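Local structure of putative oxidoreductase molybdopterin-binding subunit (Sulfolobus tokodaii, 4ZOH) at residues G407-I412 with A678-I683. The protein probably forms the molybdenum-binding subunit of a xanthine dehydrogenase-family oxidoreductase, holding the pterin cytosine dinucleotide cofactor at the oxidation site. Sequence-based numbering, arbitrary orientation.
Sequences GVSSYI and ATPTII
Strand 407-412 and helix 678-683 run nearly antiparallel, at 151°, with their axes approaching to 6.1 Å; CA of Val408 and CA of Thr681, 4.8 Å apart, mark the closest backbone register. This is helix-on-sheet packing in the molybdopterin-binding part of a xanthine dehydrogenase-like fold: the strand forms one edge of a four-stranded mixed sheet, hydrogen-bonded to the antiparallel strand 568-577, and helix 673-688 packs along one face of it, running roughly antiparallel to the edge strand. At the closest approach the strand presents Gly407 and Ser409 to the helix. Gly407 brings bare backbone to the helix, and the methyl CG2 of Thr681 rests 3.5 Å from Gly407 O. Two residues along the strand, the CB of Ser409 points toward the helix, and chi1 of 74° sets OG between the backbone N and the carbonyl carbon, facing Pro680 and Thr681. There it lies against the ring of Pro680, with Ser409 OG 3.5 Å from Pro680 CG. Thr681 divides its branches: with CG2 anti to the backbone N, the methyl goes to Gly407 while OG1 turns to Ser409. The buried Thr681 hydroxyl hydrogen-bonds to the carbonyl O of Ala677, one turn back in the helix, and Ser409 OG makes a weak bond to the same oxygen. Val408, whose side chain points away from the helix, still ties the two elements together through its backbone O, which accepts a hydrogen bond from Asn684 ND2, one residue beyond this segment on the same helix. Helix 336-353 borders the contact, its Glu344 touching both Ser409 and Pro680 and accepting a hydrogen bond from Ser410 N. The two buried hydroxyl oxygens, Ser409 OG and Thr681 OG1, lie 2.8 Å apart.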
# COMPACT_ATOMS: atom_id res chain seq x y z
N GLY A 407 3.54 -47.79 -20.22
CA GLY A 407 4.84 -47.55 -19.64
C GLY A 407 4.64 -47.47 -18.19
O GLY A 407 3.58 -47.01 -17.71
N VAL A 408 5.62 -47.98 -17.46
CA VAL A 408 5.59 -47.84 -16.01
C VAL A 408 6.91 -47.27 -15.53
O VAL A 408 7.92 -47.36 -16.26
CB VAL A 408 5.20 -49.16 -15.30
CG1 VAL A 408 4.32 -50.00 -16.22
CG2 VAL A 408 6.37 -50.00 -14.86
N SER A 409 6.91 -46.71 -14.30
CA SER A 409 8.16 -46.46 -13.62
C SER A 409 7.87 -46.42 -12.14
O SER A 409 6.74 -46.18 -11.68
CB SER A 409 8.90 -45.17 -14.15
OG SER A 409 8.23 -44.01 -13.68
N SER A 410 8.90 -46.70 -11.38
CA SER A 410 8.77 -46.68 -9.98
C SER A 410 9.79 -45.63 -9.45
O SER A 410 10.85 -45.44 -10.07
CB SER A 410 9.12 -48.03 -9.50
OG SER A 410 8.70 -48.06 -8.19
N TYR A 411 9.45 -44.91 -8.39
CA TYR A 411 10.32 -43.86 -7.96
C TYR A 411 10.47 -43.99 -6.47
O TYR A 411 9.62 -44.58 -5.78
CB TYR A 411 9.77 -42.45 -8.38
CG TYR A 411 8.64 -41.99 -7.51
CD1 TYR A 411 8.89 -41.30 -6.33
CD2 TYR A 411 7.27 -42.35 -7.82
CE1 TYR A 411 7.84 -40.93 -5.48
CE2 TYR A 411 6.21 -41.95 -6.99
CZ TYR A 411 6.50 -41.24 -5.84
OH TYR A 411 5.49 -40.87 -4.98
N ILE A 412 11.57 -43.44 -5.98
CA ILE A 412 11.70 -43.14 -4.55
C ILE A 412 12.30 -41.71 -4.50
O ILE A 412 12.79 -41.26 -5.53
CB ILE A 412 12.52 -44.21 -3.81
CG1 ILE A 412 12.41 -43.98 -2.31
CG2 ILE A 412 13.93 -44.36 -4.40
CD1 ILE A 412 12.39 -45.21 -1.43
N ALA A 678 6.55 -38.90 -13.63
CA ALA A 678 5.81 -38.88 -14.91
C ALA A 678 6.68 -38.95 -16.14
O ALA A 678 6.29 -39.58 -17.16
CB ALA A 678 4.81 -37.69 -15.00
N THR A 679 7.86 -38.29 -16.06
CA THR A 679 8.74 -38.25 -17.22
C THR A 679 9.16 -39.64 -17.70
O THR A 679 8.90 -40.00 -18.85
CB THR A 679 9.99 -37.35 -16.95
OG1 THR A 679 9.50 -36.06 -16.58
CG2 THR A 679 10.80 -37.12 -18.20
N PRO A 680 9.83 -40.42 -16.87
CA PRO A 680 10.17 -41.74 -17.44
C PRO A 680 8.89 -42.66 -17.64
O PRO A 680 8.92 -43.55 -18.49
CB PRO A 680 10.96 -42.40 -16.29
CG PRO A 680 10.47 -41.77 -15.05
CD PRO A 680 10.27 -40.29 -15.45
N THR A 681 7.84 -42.48 -16.82
CA THR A 681 6.56 -43.23 -17.09
C THR A 681 6.13 -43.05 -18.52
O THR A 681 5.93 -44.03 -19.26
CB THR A 681 5.41 -42.83 -16.16
OG1 THR A 681 5.83 -43.12 -14.83
CG2 THR A 681 4.13 -43.77 -16.42
N ILE A 682 6.10 -41.79 -18.92
CA ILE A 682 5.61 -41.40 -20.26
C ILE A 682 6.59 -41.82 -21.37
O ILE A 682 6.18 -42.30 -22.45
CB ILE A 682 5.25 -39.88 -20.35
CG1 ILE A 682 4.01 -39.51 -19.46
CG2 ILE A 682 5.10 -39.50 -21.80
CD1 ILE A 682 2.75 -40.21 -19.90
N ILE A 683 7.89 -41.57 -21.13
CA ILE A 683 8.89 -42.01 -22.08
C ILE A 683 8.85 -43.58 -22.22
O ILE A 683 8.96 -44.08 -23.33
CB ILE A 683 10.35 -41.52 -21.77
CG1 ILE A 683 10.43 -39.96 -21.78
CG2 ILE A 683 11.27 -42.15 -22.86
CD1 ILE A 683 10.17 -39.35 -23.19